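Local atomic coordinates of glycoside Hydrolase (Bacteroides uniformis, PDB entry 5TA0), a protein that probably cleaves agarose as a family 86 glycoside hydrolase of a gut bacterium, and binds neoagarooctaose in an engineered variant. Residues Q255-W260 and M304-Q309. Numbering follows the deposited sequence.
Sequences QNFGRW and MDMIEQ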
ATOM      1  N   GLN A 255      11.390 -11.963  16.661  1.00 10.32           N
ATOM      2  CA  GLN A 255      12.671 -12.358  17.261  1.00 11.07           C
ATOM      3  C   GLN A 255      13.449 -11.173  17.856  1.00 10.43           C
ATOM      4  O   GLN A 255      14.655 -11.008  17.628  1.00  9.83           O
ATOM      5  CB  GLN A 255      13.506 -13.144  16.255  1.00 11.99           C
ATOM      6  CG  GLN A 255      12.900 -14.499  15.893  1.00 12.74           C
ATOM      7  CD  GLN A 255      11.811 -14.431  14.844  1.00 13.24           C
ATOM      8  OE1 GLN A 255      12.004 -13.816  13.781  1.00 14.10           O
ATOM      9  NE2 GLN A 255      10.684 -15.061  15.113  1.00 14.47           N
ATOM     10  N   ASN A 256      12.732 -10.317  18.586  1.00 10.89           N
ATOM     11  CA  ASN A 256      13.349  -9.148  19.238  1.00 11.53           C
ATOM     12  C   ASN A 256      14.090  -8.230  18.259  1.00 10.58           C
ATOM     13  O   ASN A 256      15.183  -7.742  18.522  1.00 10.95           O
ATOM     14  CB  ASN A 256      14.309  -9.594  20.347  1.00 13.52           C
ATOM     15  CG  ASN A 256      14.584  -8.501  21.359  1.00 15.63           C
ATOM     16  OD1 ASN A 256      13.718  -7.659  21.646  1.00 18.39           O
ATOM     17  ND2 ASN A 256      15.787  -8.508  21.918  1.00 17.91           N
ATOM     18  N   PHE A 257      13.441  -8.005  17.117  1.00  9.65           N
ATOM     19  CA  PHE A 257      13.995  -7.276  15.957  1.00  9.43           C
ATOM     20  C   PHE A 257      15.099  -7.960  15.192  1.00  9.47           C
ATOM     21  O   PHE A 257      15.673  -7.372  14.269  1.00  9.59           O
ATOM     22  CB  PHE A 257      14.349  -5.804  16.266  1.00  9.54           C
ATOM     23  CG  PHE A 257      13.139  -4.941  16.468  1.00  9.91           C
ATOM     24  CD1 PHE A 257      12.524  -4.840  17.718  1.00  9.77           C
ATOM     25  CD2 PHE A 257      12.569  -4.249  15.407  1.00 10.02           C
ATOM     26  CE1 PHE A 257      11.393  -4.063  17.898  1.00  9.83           C
ATOM     27  CE2 PHE A 257      11.429  -3.481  15.587  1.00  9.84           C
ATOM     28  CZ  PHE A 257      10.850  -3.372  16.826  1.00  9.93           C
ATOM     29  N   GLY A 258      15.374  -9.227  15.516  1.00  9.20           N
ATOM     30  CA  GLY A 258      16.226 -10.036  14.688  1.00  8.71           C
ATOM     31  C   GLY A 258      15.701 -10.176  13.259  1.00  8.36           C
ATOM     32  O   GLY A 258      16.467 -10.323  12.336  1.00  9.08           O
ATOM     33  N   ARG A 259      14.380 -10.144  13.098  1.00  8.49           N
ATOM     34  CA  ARG A 259      13.810 -10.258  11.733  1.00  8.55           C
ATOM     35  C   ARG A 259      14.108  -9.020  10.895  1.00  8.36           C
ATOM     36  O   ARG A 259      14.516  -9.148   9.731  1.00  9.16           O
ATOM     37  CB  ARG A 259      12.330 -10.571  11.759  1.00  8.67           C
ATOM     38  CG  ARG A 259      11.742 -10.817  10.375  1.00  9.27           C
ATOM     39  CD  ARG A 259      10.468 -11.600  10.440  1.00  9.61           C
ATOM     40  NE  ARG A 259       9.723 -11.620   9.172  1.00  9.70           N
ATOM     41  CZ  ARG A 259       9.042 -12.656   8.700  1.00 10.17           C
ATOM     42  NH1 ARG A 259       8.316 -12.538   7.585  1.00 10.51           N
ATOM     43  NH2 ARG A 259       9.093 -13.845   9.291  1.00 10.96           N
ATOM     44  N   TRP A 260      13.932  -7.848  11.494  1.00  8.05           N
ATOM     45  CA  TRP A 260      14.395  -6.606  10.877  1.00  7.97           C
ATOM     46  C   TRP A 260      15.876  -6.696  10.504  1.00  8.03           C
ATOM     47  O   TRP A 260      16.293  -6.407   9.371  1.00  7.54           O
ATOM     48  CB  TRP A 260      14.161  -5.420  11.800  1.00  8.31           C
ATOM     49  CG  TRP A 260      14.948  -4.219  11.352  1.00  8.36           C
ATOM     50  CD1 TRP A 260      16.141  -3.799  11.870  1.00  8.26           C
ATOM     51  CD2 TRP A 260      14.656  -3.343  10.247  1.00  8.22           C
ATOM     52  NE1 TRP A 260      16.611  -2.709  11.169  1.00  8.56           N
ATOM     53  CE2 TRP A 260      15.719  -2.422  10.164  1.00  8.23           C
ATOM     54  CE3 TRP A 260      13.602  -3.251   9.320  1.00  8.53           C
ATOM     55  CZ2 TRP A 260      15.757  -1.408   9.211  1.00  8.26           C
ATOM     56  CZ3 TRP A 260      13.634  -2.226   8.380  1.00  8.34           C
ATOM     57  CH2 TRP A 260      14.703  -1.324   8.335  1.00  8.14           C
ATOM     58  N   MET A 304       6.376   1.245   8.105  1.00  7.20           N
ATOM     59  CA  MET A 304       6.784   2.227   7.073  1.00  7.55           C
ATOM     60  C   MET A 304       7.801   3.243   7.594  1.00  7.45           C
ATOM     61  O   MET A 304       8.770   3.546   6.909  1.00  7.59           O
ATOM     62  CB  MET A 304       5.565   2.893   6.472  1.00  8.01           C
ATOM     63  CG  MET A 304       4.695   1.942   5.686  1.00  8.38           C
ATOM     64  SD  MET A 304       3.320   2.700   4.798  1.00  9.94           S
ATOM     65  CE  MET A 304       2.265   3.075   6.164  1.00 10.25           C
ATOM     66  N   ASP A 305       7.614   3.700   8.831  1.00  7.36           N
ATOM     67  CA  ASP A 305       8.615   4.586   9.461  1.00  7.36           C
ATOM     68  C   ASP A 305       9.995   3.944   9.574  1.00  7.19           C
ATOM     69  O   ASP A 305      11.005   4.633   9.419  1.00  7.24           O
ATOM     70  CB  ASP A 305       8.162   5.068  10.854  1.00  7.64           C
ATOM     71  CG  ASP A 305       7.170   6.240  10.809  1.00  8.15           C
ATOM     72  OD1 ASP A 305       6.701   6.619   9.715  1.00  8.23           O
ATOM     73  OD2 ASP A 305       6.832   6.748  11.904  1.00  8.43           O
ATOM     74  N   MET A 306      10.062   2.645   9.839  1.00  7.46           N
ATOM     75  CA  MET A 306      11.343   2.003   9.991  1.00  7.77           C
ATOM     76  C   MET A 306      12.095   1.883   8.675  1.00  7.35           C
ATOM     77  O   MET A 306      13.291   2.141   8.605  1.00  7.69           O
ATOM     78  CB  MET A 306      11.145   0.632  10.639  1.00  8.33           C
ATOM     79  CG  MET A 306      12.413   0.069  11.225  1.00  8.90           C
ATOM     80  SD  MET A 306      12.103  -1.182  12.495  1.00  9.42           S
ATOM     81  CE  MET A 306      13.723  -1.250  13.270  1.00  9.10           C
ATOM     82  N   ILE A 307      11.366   1.538   7.607  1.00  6.96           N
ATOM     83  CA  ILE A 307      11.976   1.515   6.271  1.00  7.15           C
ATOM     84  C   ILE A 307      12.533   2.915   5.943  1.00  6.97           C
ATOM     85  O   ILE A 307      13.684   3.058   5.530  1.00  7.26           O
ATOM     86  CB  ILE A 307      10.991   1.056   5.190  1.00  7.54           C
ATOM     87  CG1 ILE A 307      10.605  -0.419   5.397  1.00  7.80           C
ATOM     88  CG2 ILE A 307      11.578   1.246   3.817  1.00  7.93           C
ATOM     89  CD1 ILE A 307       9.477  -0.864   4.486  1.00  8.47           C
ATOM     90  N   GLU A 308      11.720   3.952   6.148  1.00  6.94           N
ATOM     91  CA  GLU A 308      12.162   5.316   5.822  1.00  7.30           C
ATOM     92  C   GLU A 308      13.349   5.754   6.673  1.00  6.95           C
ATOM     93  O   GLU A 308      14.311   6.303   6.135  1.00  7.29           O
ATOM     94  CB  GLU A 308      11.028   6.301   6.027  1.00  8.15           C
ATOM     95  CG  GLU A 308       9.892   6.149   5.033  1.00  8.82           C
ATOM     96  CD  GLU A 308       8.677   7.002   5.363  1.00  9.51           C
ATOM     97  OE1 GLU A 308       7.641   6.829   4.652  1.00 10.36           O
ATOM     98  OE2 GLU A 308       8.688   7.794   6.342  1.00 10.38           O
ATOM     99  N   GLN A 309      13.268   5.518   7.987  1.00  7.27           N
ATOM    100  CA  GLN A 309      14.336   5.985   8.872  1.00  7.12           C
ATOM    101  C   GLN A 309      15.663   5.294   8.594  1.00  6.93           C
ATOM    102  O   GLN A 309      16.715   5.955   8.572  1.00  7.03           O
ATOM    103  CB  GLN A 309      13.940   5.777  10.334  1.00  7.46           C
ATOM    104  CG  GLN A 309      15.037   6.078  11.366  1.00  7.59           C
ATOM    105  CD  GLN A 309      15.355   7.555  11.488  1.00  8.25           C
ATOM    106  OE1 GLN A 309      14.641   8.311  12.137  1.00  9.10           O
ATOM    107  NE2 GLN A 309      16.430   7.965  10.859  1.00  8.61           N
TER
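The indole NE1 of Trp260 is hydrogen-bonded to Tyr535 OH on strand 523-538, which is likely to help hold the ring plane that Met306 lies against. Between the two segments themselves there is no hydrogen bond; they meet through apolar and sulfur-aromatic contacts. Met306 runs along one indole face: its CE sits 3.6 Å from the centroid of the five-membered ring, only 4° off the normal, a CH-pi contact. Met306 SD follows at 4.3 Å from the centroid of the six-membered ring, a Met-aromatic contact, and Met306 CG lies 3.9 Å from Trp260 CZ3. This reach depends on an extended chain, with CG anti to the backbone N (chi1 -162°) and the later torsions also near 180°. Phe257, the N-cap residue of helix 258-262, meets the thioether obliquely, its CE2 3.9 Å from Met306 SD. With an alanine at Trp260, the thioether would probably lose the indole face under its CE and SD, though Phe257 and Phe252 would remain beside it, and Tyr535 OH its indole partner. Leu536 touches both aromatic residues. The contact joins the segment after barrel strand 242-247 to helix 298-315, the crossover helix of the beta-alpha-beta unit formed with parallel strands 277-285 and 321-326 in this alpha/beta barrel.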